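Local coordinates for protein ArCE4A (Arthrobacter sp. AW19M34-1, PDB 5LFZ) that probably removes acetyl groups from N-acetylglucosamine units of chitin-like polysaccharides as a metal-dependent deacetylase of carbohydrate esterase family 4, at residues K67-M72 / E109-V114; G76-S81 / L197-Q202; K149-Q154 / H173-S178. All blocks are in the same frame, centred on the assembly; numbering follows the deposited sequence.

Interaction 1 of 3, residues K67-M72 / E109-V114; sequences KTLKRM and EQAAGV
Lys70 reaches across to Ala111 and donates from NZ to the backbone O of that alanine, 2.7 Å away. The bond knits together two of the outer helices of the deacetylase fold, the distorted beta/alpha barrel of the NodB homology domain: helix 66-74 and the last turn of helix 94-112. The lysine CG lies anti to its own carbonyl carbon, and a bend at chi4 (65°) brings NZ round to the acceptor. The ammonium group arrives in the plane of the Ala111 carbonyl, with a C=O...NZ angle of 159°. Methylene carbons follow it in, CE of Lys70 standing 3.2 Å from Ala111 O. Carbonyls of a final helical turn run short of amide partners within the helix, and a cation there probably also gains from the negative end of the helix dipole, which suits a lysine well.

Beneath this polar bridge the contact is apolar. Leu69 sets its CB 4.0 Å from Ala112 CB, while its CD2 branch touches Ala111 CB at 4.1 Å. Methyl side chains at both alanines let the helix end come close, as the 4.8 Å between the CA atoms of Lys70 and Ala112 records. Further out, Val62 packs on both Leu69 and Ala111, and Ile79 of strand 78-81 lies against Leu69. Helix 66-74 is held to helix 39-48 as well, through Arg71 paired with Asp44 and Thr68 bonded to Asn40.

The helix bearing the alanines stops at Gly113, whose phi of 74° is easily adopted without a side chain; its N still donates to Glu109 O at 2.8 Å.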
ATOM      1  N   LYS A  67      16.546   5.112   4.970  1.00 27.63           N
ATOM      2  CA  LYS A  67      17.134   3.792   4.788  1.00 25.38           C
ATOM      3  C   LYS A  67      16.057   2.713   4.679  1.00 26.47           C
ATOM      4  O   LYS A  67      16.218   1.730   3.952  1.00 27.55           O
ATOM      5  CB  LYS A  67      18.104   3.484   5.929  1.00 30.81           C
ATOM      6  CG  LYS A  67      19.156   4.571   6.112  1.00 40.77           C
ATOM      7  CD  LYS A  67      20.131   4.259   7.229  1.00 46.98           C
ATOM      8  CE  LYS A  67      20.974   5.478   7.578  1.00 53.77           C
ATOM      9  NZ  LYS A  67      21.500   6.159   6.362  1.00 57.27           N
ATOM     10  N   THR A  68      14.955   2.902   5.400  1.00 25.61           N
ATOM     11  CA  THR A  68      13.852   1.958   5.356  1.00 22.29           C
ATOM     12  C   THR A  68      13.159   1.983   3.990  1.00 23.82           C
ATOM     13  O   THR A  68      12.760   0.937   3.478  1.00 22.20           O
ATOM     14  CB  THR A  68      12.836   2.237   6.492  1.00 22.90           C
ATOM     15  OG1 THR A  68      13.511   2.145   7.749  1.00 25.23           O
ATOM     16  CG2 THR A  68      11.704   1.227   6.468  1.00 22.89           C
ATOM     17  N   LEU A  69      13.050   3.157   3.372  1.00 23.78           N
ATOM     18  CA  LEU A  69      12.489   3.214   2.024  1.00 24.12           C
ATOM     19  C   LEU A  69      13.445   2.569   1.023  1.00 23.94           C
ATOM     20  O   LEU A  69      13.010   1.900   0.081  1.00 22.61           O
ATOM     21  CB  LEU A  69      12.168   4.651   1.612  1.00 23.69           C
ATOM     22  CG  LEU A  69      10.669   4.927   1.753  1.00 23.27           C
ATOM     23  CD1 LEU A  69      10.281   5.007   3.231  1.00 28.29           C
ATOM     24  CD2 LEU A  69      10.254   6.180   1.005  1.00 31.65           C
ATOM     25  N   LYS A  70      14.744   2.741   1.239  1.00 25.55           N
ATOM     26  CA  LYS A  70      15.714   2.076   0.383  1.00 23.46           C
ATOM     27  C   LYS A  70      15.566   0.560   0.509  1.00 24.07           C
ATOM     28  O   LYS A  70      15.738  -0.157  -0.474  1.00 27.04           O
ATOM     29  CB  LYS A  70      17.142   2.510   0.714  1.00 26.37           C
ATOM     30  CG  LYS A  70      17.475   3.926   0.270  1.00 35.19           C
ATOM     31  CD  LYS A  70      18.957   4.211   0.449  1.00 44.63           C
ATOM     32  CE  LYS A  70      19.263   5.688   0.291  1.00 48.92           C
ATOM     33  NZ  LYS A  70      18.630   6.489   1.377  1.00 47.38           N
ATOM     34  N   ARG A  71      15.232   0.074   1.706  1.00 23.98           N
ATOM     35  CA  ARG A  71      14.970  -1.353   1.890  1.00 24.92           C
ATOM     36  C   ARG A  71      13.812  -1.815   1.019  1.00 23.28           C
ATOM     37  O   ARG A  71      13.863  -2.888   0.425  1.00 25.84           O
ATOM     38  CB  ARG A  71      14.645  -1.690   3.349  1.00 27.32           C
ATOM     39  CG  ARG A  71      15.821  -1.862   4.277  1.00 30.30           C
ATOM     40  CD  ARG A  71      15.372  -2.576   5.550  1.00 26.50           C
ATOM     41  NE  ARG A  71      15.050  -3.980   5.310  1.00 25.15           N
ATOM     42  CZ  ARG A  71      14.582  -4.811   6.241  1.00 25.93           C
ATOM     43  NH1 ARG A  71      14.381  -4.380   7.478  1.00 24.16           N
ATOM     44  NH2 ARG A  71      14.320  -6.078   5.936  1.00 29.75           N
ATOM     45  N   MET A  72      12.763  -1.007   0.956  1.00 23.28           N
ATOM     46  CA  MET A  72      11.586  -1.369   0.177  1.00 24.46           C
ATOM     47  C   MET A  72      11.933  -1.577  -1.290  1.00 27.84           C
ATOM     48  O   MET A  72      11.499  -2.551  -1.911  1.00 28.09           O
ATOM     49  CB  MET A  72      10.506  -0.298   0.317  1.00 22.21           C
ATOM     50  CG  MET A  72       9.964  -0.175   1.730  1.00 20.26           C
ATOM     51  SD  MET A  72       8.804   1.186   1.909  1.00 22.88           S
ATOM     52  CE  MET A  72       8.283   0.931   3.607  1.00 20.97           C
ATOM     53  N   GLU A 109      11.654  10.598  -3.287  1.00 25.93           N
ATOM     54  CA  GLU A 109      12.800  10.661  -4.180  1.00 29.19           C
ATOM     55  C   GLU A 109      14.078  10.881  -3.376  1.00 29.53           C
ATOM     56  O   GLU A 109      15.086  10.228  -3.625  1.00 31.09           O
ATOM     57  CB  GLU A 109      12.612  11.756  -5.233  1.00 27.49           C
ATOM     58  CG  GLU A 109      13.387  11.501  -6.526  1.00 35.79           C
ATOM     59  CD  GLU A 109      14.873  11.725  -6.363  1.00 41.35           C
ATOM     60  OE1 GLU A 109      15.252  12.535  -5.490  1.00 48.94           O
ATOM     61  OE2 GLU A 109      15.664  11.098  -7.100  1.00 49.35           O
ATOM     62  N   GLN A 110      14.036  11.780  -2.398  1.00 27.51           N
ATOM     63  CA  GLN A 110      15.218  12.051  -1.584  1.00 32.79           C
ATOM     64  C   GLN A 110      15.631  10.812  -0.788  1.00 32.49           C
ATOM     65  O   GLN A 110      16.822  10.536  -0.620  1.00 34.12           O
ATOM     66  CB  GLN A 110      14.972  13.228  -0.637  1.00 33.23           C
ATOM     67  CG  GLN A 110      16.198  13.649   0.163  1.00 42.53           C
ATOM     68  CD  GLN A 110      17.336  14.146  -0.713  1.00 53.66           C
ATOM     69  OE1 GLN A 110      17.112  14.745  -1.768  1.00 53.04           O
ATOM     70  NE2 GLN A 110      18.567  13.894  -0.282  1.00 59.92           N
ATOM     71  N   ALA A 111      14.639  10.060  -0.325  1.00 32.34           N
ATOM     72  CA  ALA A 111      14.890   8.892   0.510  1.00 26.21           C
ATOM     73  C   ALA A 111      15.389   7.687  -0.284  1.00 32.38           C
ATOM     74  O   ALA A 111      16.348   7.032   0.122  1.00 33.20           O
ATOM     75  CB  ALA A 111      13.623   8.515   1.284  1.00 26.31           C
ATOM     76  N   ALA A 112      14.751   7.395  -1.416  1.00 31.80           N
ATOM     77  CA  ALA A 112      14.993   6.122  -2.099  1.00 34.37           C
ATOM     78  C   ALA A 112      15.363   6.258  -3.574  1.00 32.40           C
ATOM     79  O   ALA A 112      15.649   5.261  -4.237  1.00 36.57           O
ATOM     80  CB  ALA A 112      13.775   5.230  -1.961  1.00 37.23           C
ATOM     81  N   GLY A 113      15.341   7.483  -4.088  1.00 26.92           N
ATOM     82  CA  GLY A 113      15.750   7.733  -5.460  1.00 30.52           C
ATOM     83  C   GLY A 113      14.745   7.269  -6.498  1.00 36.27           C
ATOM     84  O   GLY A 113      15.072   7.169  -7.686  1.00 36.68           O
ATOM     85  N   VAL A 114      13.524   6.986  -6.055  1.00 32.18           N
ATOM     86  CA  VAL A 114      12.463   6.582  -6.968  1.00 27.69           C
ATOM     87  C   VAL A 114      11.269   7.512  -6.857  1.00 28.59           C
ATOM     88  O   VAL A 114      11.135   8.256  -5.888  1.00 31.90           O
ATOM     89  CB  VAL A 114      11.991   5.129  -6.700  1.00 31.53           C
ATOM     90  CG1 VAL A 114      13.167   4.165  -6.755  1.00 34.95           C
ATOM     91  CG2 VAL A 114      11.275   5.031  -5.361  1.00 35.28           C
TER

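Interaction 2 of 3, residues G76-S81 / L197-Q202; sequences GHQIGS and LVTVDQ
Gln78 leans on Thr199 from its very first side-chain atom, CB lying 3.9 Å from CB of the threonine. CG is anti to the backbone N (chi1 -178°), and the extended chain beyond it carries the amide to the start of helix 200-203. There CD comes within 3.9 Å of Asp201 CB. At the tip, OE1 accepts from the backbone N of Asp201 at 2.8 Å; the donor lies in the amide plane on a lone pair, with a C=O...N angle of 134°. The neighbouring amide of Val200 is close to OE1 too, but badly angled, and bonds instead to Thr54 OG1. Glutamine suits the place because its carbonyl can meet a first-turn amide while its other half donates: NE2 gives a hydrogen bond to a water 2.9 Å away, which itself lies doubtfully close to Asp201 OD1.

In the fold this joins strand 78-81, which runs parallel to strand 54-57 in the central sheet, to the short helix following strand 196-197. That helix opens with a capping box. Thr199 N donates to Gln202 OE1 at 2.9 Å, and Gln202 N returns a weak bond to Thr199 OG1. Threonine serves two needs here, its hydroxyl capping the helix while CG2 turns to the other segment and rests 3.7 Å from Gly76 O.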
ATOM      1  N   GLY A  76      12.369  -5.648  -3.173  1.00 27.55           N
ATOM      2  CA  GLY A  76      11.338  -6.081  -4.102  1.00 30.37           C
ATOM      3  C   GLY A  76       9.942  -5.534  -3.870  1.00 28.69           C
ATOM      4  O   GLY A  76       8.989  -5.952  -4.529  1.00 30.61           O
ATOM      5  N   HIS A  77       9.812  -4.595  -2.944  1.00 22.71           N
ATOM      6  CA  HIS A  77       8.508  -4.027  -2.627  1.00 22.34           C
ATOM      7  C   HIS A  77       8.202  -2.832  -3.520  1.00 24.73           C
ATOM      8  O   HIS A  77       9.055  -2.379  -4.295  1.00 26.75           O
ATOM      9  CB  HIS A  77       8.460  -3.636  -1.151  1.00 21.77           C
ATOM     10  CG  HIS A  77       8.857  -4.750  -0.235  1.00 22.32           C
ATOM     11  ND1 HIS A  77       8.040  -5.831   0.018  1.00 26.69           N
ATOM     12  CD2 HIS A  77      10.007  -4.982   0.444  1.00 25.43           C
ATOM     13  CE1 HIS A  77       8.656  -6.667   0.834  1.00 25.74           C
ATOM     14  NE2 HIS A  77       9.852  -6.175   1.109  1.00 25.54           N
ATOM     15  N   GLN A  78       6.976  -2.336  -3.418  1.00 21.46           N
ATOM     16  CA  GLN A  78       6.563  -1.150  -4.151  1.00 20.64           C
ATOM     17  C   GLN A  78       6.211  -0.016  -3.204  1.00 19.95           C
ATOM     18  O   GLN A  78       5.535  -0.221  -2.201  1.00 22.29           O
ATOM     19  CB  GLN A  78       5.374  -1.463  -5.058  1.00 20.92           C
ATOM     20  CG  GLN A  78       4.937  -0.266  -5.879  1.00 27.97           C
ATOM     21  CD  GLN A  78       3.889  -0.607  -6.908  1.00 29.62           C
ATOM     22  OE1 GLN A  78       3.332  -1.703  -6.907  1.00 26.99           O
ATOM     23  NE2 GLN A  78       3.610   0.338  -7.796  1.00 28.32           N
ATOM     24  N   ILE A  79       6.678   1.185  -3.521  1.00 21.09           N
ATOM     25  CA  ILE A  79       6.329   2.361  -2.742  1.00 19.64           C
ATOM     26  C   ILE A  79       5.243   3.164  -3.448  1.00 19.72           C
ATOM     27  O   ILE A  79       5.396   3.539  -4.621  1.00 23.30           O
ATOM     28  CB  ILE A  79       7.558   3.253  -2.500  1.00 23.95           C
ATOM     29  CG1 ILE A  79       8.666   2.439  -1.817  1.00 27.58           C
ATOM     30  CG2 ILE A  79       7.169   4.499  -1.707  1.00 21.47           C
ATOM     31  CD1 ILE A  79      10.003   3.136  -1.750  1.00 26.96           C
ATOM     32  N   GLY A  80       4.147   3.417  -2.740  1.00 20.27           N
ATOM     33  CA  GLY A  80       3.092   4.286  -3.232  1.00 22.68           C
ATOM     34  C   GLY A  80       2.977   5.523  -2.358  1.00 22.40           C
ATOM     35  O   GLY A  80       3.513   5.559  -1.249  1.00 19.59           O
ATOM     36  N   SER A  81       2.286   6.546  -2.852  1.00 22.96           N
ATOM     37  CA  SER A  81       2.052   7.753  -2.069  1.00 22.76           C
ATOM     38  C   SER A  81       0.752   7.668  -1.277  1.00 23.58           C
ATOM     39  O   SER A  81      -0.262   7.201  -1.794  1.00 24.10           O
ATOM     40  CB  SER A  81       2.015   8.981  -2.982  1.00 23.45           C
ATOM     41  OG  SER A  81       1.575  10.126  -2.270  1.00 24.85           O
ATOM     42  N   LEU A 197       1.403 -13.785  -3.927  1.00 22.56           N
ATOM     43  CA  LEU A 197       1.402 -12.436  -3.375  1.00 21.79           C
ATOM     44  C   LEU A 197       2.270 -11.547  -4.252  1.00 23.12           C
ATOM     45  O   LEU A 197       3.415 -11.887  -4.552  1.00 25.43           O
ATOM     46  CB  LEU A 197       1.895 -12.449  -1.930  1.00 26.87           C
ATOM     47  CG  LEU A 197       1.158 -13.470  -1.048  1.00 31.24           C
ATOM     48  CD1 LEU A 197       1.675 -13.478   0.376  1.00 36.13           C
ATOM     49  CD2 LEU A 197      -0.322 -13.194  -1.045  1.00 36.84           C
ATOM     50  N   VAL A 198       1.713 -10.417  -4.678  1.00 21.54           N
ATOM     51  CA  VAL A 198       2.370  -9.559  -5.665  1.00 21.78           C
ATOM     52  C   VAL A 198       2.302  -8.089  -5.271  1.00 22.84           C
ATOM     53  O   VAL A 198       1.534  -7.714  -4.395  1.00 24.35           O
ATOM     54  CB  VAL A 198       1.734  -9.708  -7.069  1.00 23.59           C
ATOM     55  CG1 VAL A 198       1.854 -11.136  -7.585  1.00 26.75           C
ATOM     56  CG2 VAL A 198       0.275  -9.246  -7.055  1.00 28.67           C
ATOM     57  N   THR A 199       3.101  -7.255  -5.933  1.00 22.70           N
ATOM     58  CA  THR A 199       2.982  -5.813  -5.748  1.00 23.32           C
ATOM     59  C   THR A 199       1.781  -5.316  -6.539  1.00 21.87           C
ATOM     60  O   THR A 199       1.258  -6.032  -7.388  1.00 25.16           O
ATOM     61  CB  THR A 199       4.237  -5.061  -6.212  1.00 24.60           C
ATOM     62  OG1 THR A 199       4.433  -5.289  -7.612  1.00 26.61           O
ATOM     63  CG2 THR A 199       5.463  -5.531  -5.437  1.00 24.09           C
ATOM     64  N   VAL A 200       1.340  -4.095  -6.257  1.00 23.09           N
ATOM     65  CA  VAL A 200       0.209  -3.515  -6.966  1.00 24.63           C
ATOM     66  C   VAL A 200       0.512  -3.412  -8.460  1.00 26.64           C
ATOM     67  O   VAL A 200      -0.351  -3.678  -9.305  1.00 27.62           O
ATOM     68  CB  VAL A 200      -0.154  -2.129  -6.378  1.00 23.01           C
ATOM     69  CG1 VAL A 200      -1.092  -1.376  -7.293  1.00 25.11           C
ATOM     70  CG2 VAL A 200      -0.772  -2.294  -4.990  1.00 24.05           C
ATOM     71  N   ASP A 201       1.756  -3.071  -8.779  1.00 26.13           N
ATOM     72  CA  ASP A 201       2.200  -2.976 -10.163  1.00 29.02           C
ATOM     73  C   ASP A 201       1.975  -4.296 -10.897  1.00 28.33           C
ATOM     74  O   ASP A 201       1.372  -4.325 -11.968  1.00 32.85           O
ATOM     75  CB  ASP A 201       3.673  -2.585 -10.217  1.00 33.49           C
ATOM     76  CG  ASP A 201       4.099  -2.143 -11.590  1.00 46.36           C
ATOM     77  OD1 ASP A 201       3.991  -0.936 -11.887  1.00 57.58           O
ATOM     78  OD2 ASP A 201       4.531  -3.010 -12.375  1.00 52.04           O
ATOM     79  N   GLN A 202       2.449  -5.387 -10.301  1.00 25.83           N
ATOM     80  CA  GLN A 202       2.271  -6.716 -10.883  1.00 29.64           C
ATOM     81  C   GLN A 202       0.801  -7.089 -11.006  1.00 28.81           C
ATOM     82  O   GLN A 202       0.387  -7.692 -11.998  1.00 32.00           O
ATOM     83  CB  GLN A 202       2.988  -7.772 -10.046  1.00 35.48           C
ATOM     84  CG  GLN A 202       4.484  -7.574  -9.890  1.00 37.39           C
ATOM     85  CD  GLN A 202       5.094  -8.606  -8.956  1.00 46.06           C
ATOM     86  OE1 GLN A 202       4.980  -8.499  -7.732  1.00 38.38           O
ATOM     87  NE2 GLN A 202       5.730  -9.623  -9.530  1.00 52.20           N
TER
HETATM   88  O   HOH W   1       2.507   0.360 -10.504  1.00 39.04           O

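Interaction 3 of 3, residues K149-Q154 / H173-S178; sequences KHHDPQ and HDIHES
The imidazoles of His151 and His176 meet as an offset edge-to-face pair, the edge of His151 directed at the face of His176. Their planes stand 84° apart and their centroids 5.1 Å. His151 CG is anti to its own carbonyl carbon (chi1 -52°), beside the backbone N, which sets CG next to the His176 ring. At the His151 edge ND1 makes the nearest approach, 3.4 Å from ND1 of His176, and round the same rim CE1 faces the CD1 methyl of Ile175 at 4.5 Å. The rotation of the His176 ring is fixed at its rim, where NE2 is hydrogen-bonded to Asp147 OD2, an oxygen that also receives His173 N. A third ring, that of His150, is held at both nitrogens: ND1 accepts from Asp152 N at 3.0 Å, the donor almost exactly in the ring plane, and NE2 is bonded to Thr145 O.

Segment 173-178 leaves the C-terminal end of barrel strand 168-173, the end at which beta/alpha barrels carry their active sites. The nickel ion bound by Asp33, His82 and His86 is about 7 Å from the Ile175 side chain. Here the first turns of helices 153-163 and 177-192 come together. Asp152 is the N-cap of the former, its OD1 taking Lys155 N, and Pro153 follows in the first turn, where a residue lacking an amide hydrogen costs the helix nothing. Ser178 is small enough to pack closely against both His151 and Pro153: its CB lies 3.3 Å from His151 O and 3.5 Å from Pro153 CD. Pro153 CB, too, touches this serine, 3.4 Å from Ser178 O, and Lys181 and Ala182 of helix 177-192 continue the packing along the proline.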
ATOM      1  N   LYS A 149      -9.018  -0.155  13.421  1.00 31.51           N
ATOM      2  CA  LYS A 149      -9.960  -0.080  14.537  1.00 33.35           C
ATOM      3  C   LYS A 149      -9.630  -1.045  15.667  1.00 36.96           C
ATOM      4  O   LYS A 149      -9.649  -0.654  16.836  1.00 40.16           O
ATOM      5  CB  LYS A 149     -11.403  -0.345  14.086  1.00 43.92           C
ATOM      6  CG  LYS A 149     -12.074   0.818  13.394  1.00 51.14           C
ATOM      7  N   HIS A 150      -9.347  -2.304  15.339  1.00 30.62           N
ATOM      8  CA  HIS A 150      -9.239  -3.309  16.396  1.00 31.02           C
ATOM      9  C   HIS A 150      -7.806  -3.621  16.818  1.00 33.67           C
ATOM     10  O   HIS A 150      -7.595  -4.152  17.906  1.00 35.96           O
ATOM     11  CB  HIS A 150      -9.951  -4.607  15.984  1.00 31.40           C
ATOM     12  CG  HIS A 150      -9.533  -5.152  14.651  1.00 32.21           C
ATOM     13  ND1 HIS A 150      -8.271  -5.654  14.410  1.00 26.99           N
ATOM     14  CD2 HIS A 150     -10.227  -5.311  13.499  1.00 30.10           C
ATOM     15  CE1 HIS A 150      -8.200  -6.079  13.162  1.00 25.70           C
ATOM     16  NE2 HIS A 150      -9.373  -5.886  12.587  1.00 26.49           N
ATOM     17  N   HIS A 151      -6.834  -3.292  15.967  1.00 29.40           N
ATOM     18  CA  HIS A 151      -5.422  -3.532  16.269  1.00 31.56           C
ATOM     19  C   HIS A 151      -5.156  -4.961  16.730  1.00 32.91           C
ATOM     20  O   HIS A 151      -4.327  -5.187  17.609  1.00 34.80           O
ATOM     21  CB  HIS A 151      -4.926  -2.562  17.347  1.00 30.10           C
ATOM     22  CG  HIS A 151      -5.212  -1.123  17.048  1.00 35.65           C
ATOM     23  ND1 HIS A 151      -4.399  -0.356  16.242  1.00 39.70           N
ATOM     24  CD2 HIS A 151      -6.213  -0.309  17.458  1.00 41.15           C
ATOM     25  CE1 HIS A 151      -4.892   0.867  16.161  1.00 44.09           C
ATOM     26  NE2 HIS A 151      -5.991   0.923  16.891  1.00 43.34           N
ATOM     27  N   ASP A 152      -5.867  -5.917  16.141  1.00 30.40           N
ATOM     28  CA  ASP A 152      -5.775  -7.310  16.559  1.00 30.18           C
ATOM     29  C   ASP A 152      -5.196  -8.151  15.435  1.00 27.46           C
ATOM     30  O   ASP A 152      -5.778  -8.231  14.355  1.00 28.11           O
ATOM     31  CB  ASP A 152      -7.152  -7.837  16.966  1.00 26.67           C
ATOM     32  CG  ASP A 152      -7.100  -9.264  17.486  1.00 32.55           C
ATOM     33  OD1 ASP A 152      -7.430 -10.197  16.726  1.00 32.40           O
ATOM     34  OD2 ASP A 152      -6.718  -9.447  18.654  1.00 36.89           O
ATOM     35  N   PRO A 153      -4.046  -8.791  15.684  1.00 23.92           N
ATOM     36  CA  PRO A 153      -3.375  -9.514  14.600  1.00 26.07           C
ATOM     37  C   PRO A 153      -4.186 -10.686  14.054  1.00 24.44           C
ATOM     38  O   PRO A 153      -4.213 -10.888  12.847  1.00 25.82           O
ATOM     39  CB  PRO A 153      -2.072  -9.996  15.248  1.00 27.79           C
ATOM     40  CG  PRO A 153      -2.309  -9.938  16.716  1.00 29.91           C
ATOM     41  CD  PRO A 153      -3.283  -8.819  16.944  1.00 28.60           C
ATOM     42  N   GLN A 154      -4.851 -11.443  14.916  1.00 24.44           N
ATOM     43  CA  GLN A 154      -5.578 -12.605  14.425  1.00 25.13           C
ATOM     44  C   GLN A 154      -6.820 -12.200  13.633  1.00 24.47           C
ATOM     45  O   GLN A 154      -7.162 -12.837  12.643  1.00 26.83           O
ATOM     46  CB  GLN A 154      -5.967 -13.525  15.579  1.00 27.64           C
ATOM     47  CG  GLN A 154      -6.530 -14.853  15.124  1.00 31.55           C
ATOM     48  CD  GLN A 154      -5.513 -15.688  14.369  1.00 34.13           C
ATOM     49  OE1 GLN A 154      -4.358 -15.796  14.776  1.00 42.34           O
ATOM     50  NE2 GLN A 154      -5.940 -16.281  13.259  1.00 42.87           N
ATOM     51  N   HIS A 173      -2.444  -1.594   7.999  1.00 22.21           N
ATOM     52  CA  HIS A 173      -1.741  -0.403   8.437  1.00 22.83           C
ATOM     53  C   HIS A 173      -0.432  -0.724   9.123  1.00 24.34           C
ATOM     54  O   HIS A 173      -0.357  -1.546  10.041  1.00 24.95           O
ATOM     55  CB  HIS A 173      -2.632   0.432   9.354  1.00 23.36           C
ATOM     56  CG  HIS A 173      -3.797   1.039   8.641  1.00 24.91           C
ATOM     57  ND1 HIS A 173      -4.902   0.308   8.266  1.00 22.65           N
ATOM     58  CD2 HIS A 173      -3.999   2.297   8.179  1.00 26.43           C
ATOM     59  CE1 HIS A 173      -5.747   1.095   7.619  1.00 26.18           C
ATOM     60  NE2 HIS A 173      -5.226   2.306   7.558  1.00 27.78           N
ATOM     61  N   ASP A 174       0.604  -0.060   8.631  1.00 25.20           N
ATOM     62  CA  ASP A 174       1.922  -0.072   9.227  1.00 33.01           C
ATOM     63  C   ASP A 174       2.009   1.030  10.293  1.00 33.92           C
ATOM     64  O   ASP A 174       2.755   2.002  10.146  1.00 39.80           O
ATOM     65  CB  ASP A 174       2.969   0.130   8.127  1.00 34.99           C
ATOM     66  CG  ASP A 174       4.383   0.066   8.640  1.00 42.44           C
ATOM     67  OD1 ASP A 174       4.590  -0.367   9.797  1.00 39.82           O
ATOM     68  OD2 ASP A 174       5.285   0.469   7.873  1.00 35.43           O
ATOM     69  N   ILE A 175       1.214   0.903  11.350  1.00 34.67           N
ATOM     70  CA  ILE A 175       1.225   1.897  12.425  1.00 38.10           C
ATOM     71  C   ILE A 175       1.307   1.241  13.786  1.00 36.38           C
ATOM     72  O   ILE A 175       1.421   1.912  14.800  1.00 39.21           O
ATOM     73  CB  ILE A 175      -0.036   2.796  12.420  1.00 39.72           C
ATOM     74  CG1 ILE A 175      -1.313   1.964  12.541  1.00 40.88           C
ATOM     75  CG2 ILE A 175      -0.093   3.613  11.176  1.00 34.71           C
ATOM     76  CD1 ILE A 175      -2.580   2.766  12.801  1.00 39.94           C
ATOM     77  N   HIS A 176       1.240  -0.081  13.806  1.00 32.30           N
ATOM     78  CA  HIS A 176       0.972  -0.786  15.049  1.00 33.43           C
ATOM     79  C   HIS A 176       1.546  -2.193  15.021  1.00 29.16           C
ATOM     80  O   HIS A 176       1.758  -2.768  13.952  1.00 31.67           O
ATOM     81  CB  HIS A 176      -0.545  -0.744  15.310  1.00 39.12           C
ATOM     82  CG  HIS A 176      -1.374  -1.312  14.198  1.00 44.33           C
ATOM     83  ND1 HIS A 176      -2.301  -2.312  14.384  1.00 59.80           N
ATOM     84  CD2 HIS A 176      -1.315  -1.104  12.864  1.00 57.12           C
ATOM     85  CE1 HIS A 176      -2.854  -2.615  13.221  1.00 58.36           C
ATOM     86  NE2 HIS A 176      -2.256  -1.913  12.280  1.00 55.87           N
ATOM     87  N   GLU A 177       1.836  -2.721  16.208  1.00 32.56           N
ATOM     88  CA  GLU A 177       2.507  -4.009  16.349  1.00 31.84           C
ATOM     89  C   GLU A 177       1.715  -5.154  15.733  1.00 28.00           C
ATOM     90  O   GLU A 177       2.292  -6.142  15.288  1.00 29.47           O
ATOM     91  CB  GLU A 177       2.781  -4.311  17.826  1.00 39.34           C
ATOM     92  CG  GLU A 177       3.500  -5.633  18.037  1.00 46.80           C
ATOM     93  CD  GLU A 177       4.680  -5.523  18.968  1.00 62.09           C
ATOM     94  OE1 GLU A 177       4.623  -6.118  20.064  1.00 69.56           O
ATOM     95  OE2 GLU A 177       5.663  -4.840  18.608  1.00 62.17           O
ATOM     96  N   SER A 178       0.394  -5.028  15.698  1.00 33.50           N
ATOM     97  CA  SER A 178      -0.416  -6.155  15.265  1.00 33.07           C
ATOM     98  C   SER A 178      -0.153  -6.530  13.807  1.00 26.35           C
ATOM     99  O   SER A 178      -0.274  -7.690  13.447  1.00 31.58           O
ATOM    100  CB  SER A 178      -1.907  -5.887  15.496  1.00 39.20           C
ATOM    101  OG  SER A 178      -2.343  -4.704  14.881  1.00 41.78           O
TER

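In the fold
From the N terminus, residues 67-72 and then 76-81 come first, one within helix 66-74 and the other leading into strand 78-81. Interaction 1 closes at 109-114, while the longer loop of interaction 2 is still open, so the two cross; they also touch, through a probable hydrogen bond from His77 N to Met72 O. The chain then passes through 149-154 and closes interaction 3 at 173-178, nested inside interaction 2, which closes last at 197-202. Interaction 1 joins two helices and interaction 2 ties strand 78-81 to helix 200-203, whereas interaction 3, its centre about 24 Å from that of interaction 1 and 21 Å from that of interaction 2, joins helices near the metal site.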